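Long-range contacts in Ala-tRNApro hydrolase ProX (Aeropyrum pernix, PDB 1WDV), which probably acts as an aminoacyl-tRNA deacylase, a trans-editing hydrolase expected to clear alanine from mischarged tRNA(Pro): residues A[45-50]-A[96-101]; A[55-60]-A[107-112]; A[111-116]-A[147-152]. All coordinates share one frame; numbering follows the deposited sequence.

Interaction 1 of 3, residues A[45-50]-A[96-101]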
loop_
_atom_site.group_PDB
_atom_site.type_symbol
_atom_site.label_atom_id
_atom_site.label_comp_id
_atom_site.label_asym_id
_atom_site.label_seq_id
_atom_site.Cartn_x
_atom_site.Cartn_y
_atom_site.Cartn_z
ATOM N N THR A 45 -0.466 0.720 -2.656
ATOM C CA THR A 45 0.751 0.034 -2.232
ATOM C C THR A 45 1.488 -0.212 -3.527
ATOM O O THR A 45 1.098 -1.083 -4.302
ATOM C CB THR A 45 0.450 -1.349 -1.598
ATOM O OG1 THR A 45 -0.429 -1.191 -0.473
ATOM C CG2 THR A 45 1.717 -1.986 -1.082
ATOM N N LEU A 46 2.527 0.565 -3.776
ATOM C CA LEU A 46 3.298 0.422 -5.001
ATOM C C LEU A 46 4.536 -0.407 -4.782
ATOM O O LEU A 46 5.300 -0.142 -3.864
ATOM C CB LEU A 46 3.745 1.797 -5.510
ATOM C CG LEU A 46 2.610 2.794 -5.742
ATOM C CD1 LEU A 46 3.220 4.169 -6.130
ATOM C CD2 LEU A 46 1.674 2.255 -6.818
ATOM N N ILE A 47 4.766 -1.401 -5.633
ATOM C CA ILE A 47 5.984 -2.194 -5.460
ATOM C C ILE A 47 7.119 -1.538 -6.245
ATOM O O ILE A 47 6.994 -1.228 -7.451
ATOM C CB ILE A 47 5.764 -3.646 -5.930
ATOM C CG1 ILE A 47 4.596 -4.270 -5.155
ATOM C CG2 ILE A 47 7.031 -4.468 -5.742
ATOM C CD1 ILE A 47 4.788 -4.331 -3.611
ATOM N N VAL A 48 8.243 -1.326 -5.557
ATOM C CA VAL A 48 9.407 -0.684 -6.159
ATOM C C VAL A 48 10.594 -1.643 -6.055
ATOM O O VAL A 48 10.761 -2.323 -5.036
ATOM C CB VAL A 48 9.700 0.638 -5.413
ATOM C CG1 VAL A 48 10.979 1.301 -5.922
ATOM C CG2 VAL A 48 8.509 1.591 -5.629
ATOM N N LEU A 49 11.411 -1.683 -7.111
ATOM C CA LEU A 49 12.554 -2.590 -7.144
ATOM C C LEU A 49 13.869 -1.857 -7.269
ATOM O O LEU A 49 13.966 -0.923 -8.058
ATOM C CB LEU A 49 12.434 -3.504 -8.359
ATOM C CG LEU A 49 11.086 -4.210 -8.527
ATOM C CD1 LEU A 49 11.109 -4.991 -9.846
ATOM C CD2 LEU A 49 10.838 -5.146 -7.356
ATOM N N ASP A 50 14.894 -2.259 -6.519
ATOM C CA ASP A 50 16.178 -1.625 -6.733
ATOM C C ASP A 50 16.978 -2.552 -7.660
ATOM O O ASP A 50 16.489 -3.612 -8.063
ATOM C CB ASP A 50 16.927 -1.302 -5.411
ATOM C CG ASP A 50 17.321 -2.532 -4.592
ATOM O OD1 ASP A 50 17.655 -3.584 -5.167
ATOM O OD2 ASP A 50 17.323 -2.419 -3.326
ATOM N N GLY A 96 -4.727 -4.985 -8.567
ATOM C CA GLY A 96 -5.557 -4.005 -7.865
ATOM C C GLY A 96 -5.906 -4.291 -6.406
ATOM O O GLY A 96 -6.833 -3.687 -5.830
ATOM N N GLY A 97 -5.170 -5.193 -5.772
ATOM C CA GLY A 97 -5.487 -5.493 -4.391
ATOM C C GLY A 97 -4.293 -5.710 -3.485
ATOM O O GLY A 97 -4.430 -6.347 -2.433
ATOM N N VAL A 98 -3.134 -5.176 -3.864
ATOM C CA VAL A 98 -1.912 -5.367 -3.062
ATOM C C VAL A 98 -2.054 -4.710 -1.703
ATOM O O VAL A 98 -2.239 -3.507 -1.625
ATOM C CB VAL A 98 -0.686 -4.777 -3.785
ATOM C CG1 VAL A 98 0.612 -5.000 -2.978
ATOM C CG2 VAL A 98 -0.535 -5.461 -5.155
ATOM N N PRO A 99 -1.993 -5.493 -0.619
ATOM C CA PRO A 99 -2.115 -4.957 0.739
ATOM C C PRO A 99 -0.777 -4.435 1.260
ATOM O O PRO A 99 0.274 -4.774 0.736
ATOM C CB PRO A 99 -2.601 -6.152 1.542
ATOM C CG PRO A 99 -1.815 -7.310 0.864
ATOM C CD PRO A 99 -1.850 -6.965 -0.612
ATOM N N PRO A 100 -0.806 -3.601 2.321
ATOM C CA PRO A 100 0.426 -3.059 2.902
ATOM C C PRO A 100 0.969 -3.963 4.019
ATOM O O PRO A 100 1.991 -3.670 4.645
ATOM C CB PRO A 100 -0.030 -1.684 3.419
ATOM C CG PRO A 100 -1.411 -1.973 3.901
ATOM C CD PRO A 100 -1.994 -2.852 2.791
ATOM N N VAL A 101 0.277 -5.067 4.273
ATOM C CA VAL A 101 0.695 -6.027 5.288
ATOM C C VAL A 101 0.499 -7.430 4.728
ATOM O O VAL A 101 -0.145 -7.610 3.681
ATOM C CB VAL A 101 -0.144 -5.894 6.587
ATOM C CG1 VAL A 101 0.065 -4.522 7.207
ATOM C CG2 VAL A 101 -1.636 -6.144 6.300
HETATM O O HOH W 1 -2.863 -1.241 -3.237
#

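Interaction 2 of 3, residues A[55-60]-A[107-112]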
loop_
_atom_site.group_PDB
_atom_site.type_symbol
_atom_site.label_atom_id
_atom_site.label_comp_id
_atom_site.label_asym_id
_atom_site.label_seq_id
_atom_site.Cartn_x
_atom_site.Cartn_y
_atom_site.Cartn_z
ATOM N N VAL A 55 13.246 -5.244 -2.700
ATOM C CA VAL A 55 11.857 -5.011 -3.051
ATOM C C VAL A 55 11.218 -4.195 -1.953
ATOM O O VAL A 55 11.342 -4.522 -0.768
ATOM C CB VAL A 55 11.087 -6.328 -3.212
ATOM C CG1 VAL A 55 9.649 -6.034 -3.670
ATOM C CG2 VAL A 55 11.827 -7.234 -4.244
ATOM N N TYR A 56 10.513 -3.146 -2.356
ATOM C CA TYR A 56 9.835 -2.271 -1.420
ATOM C C TYR A 56 8.341 -2.152 -1.741
ATOM O O TYR A 56 7.942 -2.297 -2.900
ATOM C CB TYR A 56 10.430 -0.868 -1.496
ATOM C CG TYR A 56 11.922 -0.796 -1.326
ATOM C CD1 TYR A 56 12.767 -1.091 -2.396
ATOM C CD2 TYR A 56 12.486 -0.431 -0.104
ATOM C CE1 TYR A 56 14.149 -1.027 -2.267
ATOM C CE2 TYR A 56 13.897 -0.369 0.037
ATOM C CZ TYR A 56 14.701 -0.671 -1.061
ATOM O OH TYR A 56 16.077 -0.644 -0.964
ATOM N N ALA A 57 7.532 -1.930 -0.712
ATOM C CA ALA A 57 6.084 -1.701 -0.867
ATOM C C ALA A 57 5.978 -0.272 -0.324
ATOM O O ALA A 57 6.292 -0.018 0.828
ATOM C CB ALA A 57 5.279 -2.667 -0.006
ATOM N N VAL A 58 5.530 0.645 -1.175
ATOM C CA VAL A 58 5.481 2.059 -0.832
ATOM C C VAL A 58 4.030 2.536 -0.857
ATOM O O VAL A 58 3.388 2.535 -1.903
ATOM C CB VAL A 58 6.339 2.855 -1.869
ATOM C CG1 VAL A 58 6.471 4.336 -1.432
ATOM C CG2 VAL A 58 7.736 2.190 -1.986
ATOM N N VAL A 59 3.533 2.957 0.304
ATOM C CA VAL A 59 2.158 3.398 0.439
ATOM C C VAL A 59 2.047 4.901 0.306
ATOM O O VAL A 59 2.624 5.651 1.109
ATOM C CB VAL A 59 1.575 2.975 1.814
ATOM C CG1 VAL A 59 0.133 3.348 1.893
ATOM C CG2 VAL A 59 1.736 1.448 1.989
ATOM N N ILE A 60 1.308 5.338 -0.721
ATOM C CA ILE A 60 1.135 6.764 -0.985
ATOM C C ILE A 60 -0.330 7.131 -1.207
ATOM O O ILE A 60 -1.175 6.258 -1.448
ATOM C CB ILE A 60 1.956 7.236 -2.234
ATOM C CG1 ILE A 60 1.376 6.641 -3.516
ATOM C CG2 ILE A 60 3.446 6.797 -2.094
ATOM C CD1 ILE A 60 1.991 7.264 -4.813
ATOM N N ILE A 107 10.045 -7.973 1.564
ATOM C CA ILE A 107 9.606 -6.665 1.095
ATOM C C ILE A 107 9.618 -5.632 2.209
ATOM O O ILE A 107 9.046 -5.830 3.273
ATOM C CB ILE A 107 8.218 -6.789 0.439
ATOM C CG1 ILE A 107 8.317 -7.808 -0.710
ATOM C CG2 ILE A 107 7.744 -5.384 -0.039
ATOM C CD1 ILE A 107 7.062 -7.936 -1.565
ATOM N N VAL A 108 10.301 -4.528 1.938
ATOM C CA VAL A 108 10.452 -3.446 2.892
ATOM C C VAL A 108 9.328 -2.440 2.732
ATOM O O VAL A 108 9.132 -1.899 1.633
ATOM C CB VAL A 108 11.785 -2.762 2.650
ATOM C CG1 VAL A 108 11.925 -1.547 3.556
ATOM C CG2 VAL A 108 12.911 -3.782 2.864
ATOM N N LEU A 109 8.624 -2.154 3.828
ATOM C CA LEU A 109 7.506 -1.211 3.768
ATOM C C LEU A 109 7.915 0.245 4.021
ATOM O O LEU A 109 8.674 0.532 4.957
ATOM C CB LEU A 109 6.443 -1.629 4.796
ATOM C CG LEU A 109 5.160 -0.796 4.902
ATOM C CD1 LEU A 109 4.385 -0.958 3.602
ATOM C CD2 LEU A 109 4.319 -1.265 6.084
ATOM N N VAL A 110 7.419 1.143 3.177
ATOM C CA VAL A 110 7.695 2.592 3.280
ATOM C C VAL A 110 6.335 3.295 3.239
ATOM O O VAL A 110 5.514 3.000 2.383
ATOM C CB VAL A 110 8.555 3.088 2.074
ATOM C CG1 VAL A 110 8.803 4.594 2.171
ATOM C CG2 VAL A 110 9.889 2.328 2.014
ATOM N N VAL A 111 6.102 4.238 4.151
ATOM C CA VAL A 111 4.813 4.947 4.202
ATOM C C VAL A 111 5.041 6.438 4.015
ATOM O O VAL A 111 5.894 7.026 4.684
ATOM C CB VAL A 111 4.107 4.692 5.564
ATOM C CG1 VAL A 111 2.801 5.477 5.651
ATOM C CG2 VAL A 111 3.764 3.204 5.678
ATOM N N ASP A 112 4.323 7.052 3.076
ATOM C CA ASP A 112 4.497 8.488 2.885
ATOM C C ASP A 112 3.977 9.257 4.095
ATOM O O ASP A 112 2.849 9.043 4.533
ATOM C CB ASP A 112 3.801 8.995 1.642
ATOM C CG ASP A 112 4.250 10.404 1.302
ATOM O OD1 ASP A 112 3.843 11.370 1.991
ATOM O OD2 ASP A 112 5.059 10.560 0.385
#

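Interaction 3 of 3, residues A[111-116]-A[147-152]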
loop_
_atom_site.group_PDB
_atom_site.type_symbol
_atom_site.label_atom_id
_atom_site.label_comp_id
_atom_site.label_asym_id
_atom_site.label_seq_id
_atom_site.Cartn_x
_atom_site.Cartn_y
_atom_site.Cartn_z
ATOM N N VAL A 111 6.102 4.238 4.151
ATOM C CA VAL A 111 4.813 4.947 4.202
ATOM C C VAL A 111 5.041 6.438 4.015
ATOM O O VAL A 111 5.894 7.026 4.684
ATOM C CB VAL A 111 4.107 4.692 5.564
ATOM C CG1 VAL A 111 2.801 5.477 5.651
ATOM C CG2 VAL A 111 3.764 3.204 5.678
ATOM N N ASP A 112 4.323 7.052 3.076
ATOM C CA ASP A 112 4.497 8.488 2.885
ATOM C C ASP A 112 3.977 9.257 4.095
ATOM O O ASP A 112 2.849 9.043 4.533
ATOM C CB ASP A 112 3.801 8.995 1.642
ATOM C CG ASP A 112 4.250 10.404 1.302
ATOM O OD1 ASP A 112 3.843 11.370 1.991
ATOM O OD2 ASP A 112 5.059 10.560 0.385
ATOM N N ARG A 113 4.780 10.182 4.619
ATOM C CA ARG A 113 4.367 10.879 5.837
ATOM C C ARG A 113 3.120 11.737 5.698
ATOM O O ARG A 113 2.482 12.027 6.706
ATOM C CB ARG A 113 5.528 11.721 6.428
ATOM C CG ARG A 113 5.460 13.196 6.157
ATOM C CD ARG A 113 6.668 13.963 6.667
ATOM N NE ARG A 113 7.936 13.454 6.165
ATOM C CZ ARG A 113 8.779 12.705 6.869
ATOM N NH1 ARG A 113 8.507 12.355 8.126
ATOM N NH2 ARG A 113 9.915 12.305 6.309
ATOM N N ILE A 114 2.766 12.133 4.476
ATOM C CA ILE A 114 1.559 12.950 4.318
ATOM C C ILE A 114 0.322 12.167 4.795
ATOM O O ILE A 114 -0.708 12.758 5.131
ATOM C CB ILE A 114 1.387 13.435 2.839
ATOM C CG1 ILE A 114 0.301 14.506 2.763
ATOM C CG2 ILE A 114 0.997 12.300 1.948
ATOM C CD1 ILE A 114 0.316 15.269 1.458
ATOM N N LEU A 115 0.432 10.842 4.878
ATOM C CA LEU A 115 -0.698 10.050 5.330
ATOM C C LEU A 115 -0.829 9.959 6.848
ATOM O O LEU A 115 -1.866 9.558 7.346
ATOM C CB LEU A 115 -0.586 8.619 4.787
ATOM C CG LEU A 115 -0.644 8.473 3.263
ATOM C CD1 LEU A 115 -0.310 7.019 2.921
ATOM C CD2 LEU A 115 -2.038 8.877 2.741
ATOM N N LEU A 116 0.200 10.357 7.592
ATOM C CA LEU A 116 0.154 10.163 9.031
ATOM C C LEU A 116 -0.902 10.908 9.848
ATOM O O LEU A 116 -1.357 10.401 10.887
ATOM C CB LEU A 116 1.557 10.379 9.601
ATOM C CG LEU A 116 2.494 9.241 9.172
ATOM C CD1 LEU A 116 3.888 9.559 9.664
ATOM C CD2 LEU A 116 2.004 7.916 9.769
ATOM N N VAL A 147 9.085 5.974 7.431
ATOM C CA VAL A 147 8.226 7.088 7.011
ATOM C C VAL A 147 9.098 8.023 6.165
ATOM O O VAL A 147 10.170 8.417 6.613
ATOM C CB VAL A 147 7.679 7.838 8.252
ATOM C CG1 VAL A 147 6.900 9.049 7.831
ATOM C CG2 VAL A 147 6.756 6.871 9.078
ATOM N N ALA A 148 8.637 8.388 4.962
ATOM C CA ALA A 148 9.429 9.222 4.075
ATOM C C ALA A 148 8.558 10.102 3.201
ATOM O O ALA A 148 7.341 9.991 3.231
ATOM C CB ALA A 148 10.308 8.317 3.191
ATOM N N ASP A 149 9.180 10.993 2.439
ATOM C CA ASP A 149 8.456 11.856 1.522
ATOM C C ASP A 149 8.756 11.233 0.172
ATOM O O ASP A 149 9.807 11.495 -0.425
ATOM C CB ASP A 149 8.995 13.290 1.605
ATOM C CG ASP A 149 8.794 13.874 2.982
ATOM O OD1 ASP A 149 7.632 14.042 3.366
ATOM O OD2 ASP A 149 9.791 14.136 3.689
ATOM N N VAL A 150 7.816 10.427 -0.312
ATOM C CA VAL A 150 8.038 9.695 -1.556
ATOM C C VAL A 150 6.972 9.873 -2.617
ATOM O O VAL A 150 6.876 9.067 -3.542
ATOM C CB VAL A 150 8.206 8.197 -1.239
ATOM C CG1 VAL A 150 9.535 7.970 -0.520
ATOM C CG2 VAL A 150 7.043 7.718 -0.365
ATOM N N SER A 151 6.165 10.922 -2.495
ATOM C CA SER A 151 5.114 11.159 -3.467
ATOM C C SER A 151 5.254 12.530 -4.095
ATOM O O SER A 151 5.925 13.404 -3.552
ATOM C CB SER A 151 3.739 11.014 -2.791
ATOM O OG SER A 151 3.606 11.918 -1.706
ATOM N N GLU A 152 4.622 12.710 -5.247
ATOM C CA GLU A 152 4.675 13.987 -5.958
ATOM C C GLU A 152 3.419 14.187 -6.781
ATOM O O GLU A 152 3.230 15.336 -7.261
ATOM C CB GLU A 152 5.897 14.037 -6.883
ATOM C CG GLU A 152 5.928 12.927 -7.909
ATOM C CD GLU A 152 7.170 12.982 -8.775
ATOM O OE1 GLU A 152 8.205 13.514 -8.316
ATOM O OE2 GLU A 152 7.119 12.479 -9.913
ATOM O OXT GLU A 152 2.661 13.202 -6.956
HETATM O O HOH W 2 5.362 13.537 1.794
#

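Interaction 1 of 3, residues A[45-50]-A[96-101]
T45, on the strand 43-50, carries most of this contact, meeting the loop V98-P99-P100 with both branches of its side chain. OG1, anti to the carbonyl carbon (chi1 -58°), lies 3.2 Å from V98 O. The methyl CG2, anti to the backbone N, lies between V98 CG1 at 3.7 Å and the carbonyl oxygen P99 O at 3.6 Å. The T45 and V98 side chains cross obliquely. On the hydroxyl side, P100 CB lies 3.9 Å from T45 OG1. A water completes the polar link: it accepts from T45 N at 3.2 Å and donates to V98 O at 2.9 Å, tying the strand backbone to the loop. V98 O therefore faces the water and the threonine hydroxyl together. V98 holds CG1 anti to its backbone N (chi1 -178°), which points that methyl at the strand. Two residues on from T45, I47 CD1 lies 4.3 Å from V98 CG1. The run G96-G97-V98-P99-P100 fits the GXXXP pattern of YbaK-type editing domains, in which this loop probably lines the pocket for the aminoacyl end of the tRNA. Farther out, G96 N is hydrogen-bonded to E128 OE2 and the G97 backbone pairs with G126, fixing the start of the loop. I47 packs on T91 of helix 84-91, and P99 on Y93. The loop thus lies between helix 84-91, through V98 on V87, and strand 43-50, through T45, which itself packs on A57 of the neighbouring strand 55-61.

Interaction 2 of 3, residues A[55-60]-A[107-112]
The middle strand 55-61 of the mixed five-stranded sheet and its neighbour 108-112 run as a parallel pair, their axes here 24° apart and Y56, A57, V58 and V59 in register with V108, L109, V110 and V111. Five backbone hydrogen bonds cross between them: V108 N to V55 O, A57 N to V108 O, V110 N to A57 O, V59 N to V110 O and D112 N to V59 O. The shortest, A57 N to V108 O, is 2.8 Å. The longest, D112 N to V59 O, is 3.0 Å. All five are nearly straight; A57 N differs only in lying 35° out of the V108 carbonyl plane. CA-H...O contacts reinforce them, such as Y56 CA to V108 O at 3.2 Å. Apolar contacts divide between two faces. Y56, V58, V108 and V110 share one, where all but V108 pack on helix 68-75, and Y56 CD2 lies 3.7 Å from V108 CB, the two side chains pointing the same way. A57, V59, L109 and V111 occupy the other, L109 and V111 packing on helix 136-143. At the start of the pair V55 and I107 cross obliquely, CG1 to CG1 3.7 Å. L109, with CG anti to the backbone N, bends at chi2 (66°) so that CD1 comes 3.5 Å from A57 O and 3.9 Å from V59 CG2.

Interaction 3 of 3, residues A[111-116]-A[147-152]
V147 opens the contact as the parallel partner of V111 at the edge of the mixed sheet, its CG1 pressed against R113 CB at 3.3 Å, a tight approach, and meeting L116 CD1 tip to tip at 3.6 Å. R113 CB belongs to a strained torsion, chi1 102°, that carries the rest of the chain across V147. A148 N donates to V111 O at 3.1 Å, and A148 O accepts from R113 N at 2.9 Å, which extends the pairing into the 3-10 turn 113-115. D149 next forms a salt bridge with R113: NE reaches OD1 at 2.9 Å and NH2 reaches OD2 at 3.2 Å, a side-on grip with guanidinium and carboxylate planes 50° apart. A water donates to both D149 OD1 and D112 OD1. V150 N then donates to D112 OD2 at 2.8 Å, and S151 OG adds a second bond to the same oxygen at 2.9 Å, both from above the carboxylate plane. D112 OD1 meanwhile accepts from I114 N, making an Asx turn. An alanine here would take away the acceptor of V150 N, S151 OG and I114 N and would probably loosen the C-terminal tail. One buried carboxylate thus joins the 3-10 turn to the tail, and its several donors are likely to favour the ionised form, although the nearby D149 carboxylate would work against it.

How the interactions relate
All three interactions bear on the mixed sheet ordered 79-81, 43-50, 55-61, 108-112, 146-148. Interaction 1 lies on 43-50, interaction 2 joins the middle strand 55-61 to its neighbour 108-112, and interaction 3 reaches the outer strand 146-148. The centres of interactions 1 and 2 are about 7 Å apart, and their segments alternate along the chain; L46 and V48 probably hydrogen-bond to V58 and Y56. Interactions 2 and 3, centres about 10 Å apart, share V111 and D112 and touch where V150 packs on V58. Interactions 1 and 3 do not touch. The sheet thus connects the GXXXP-like loop, through strands 55-61 and 108-112, to the C-terminal tail.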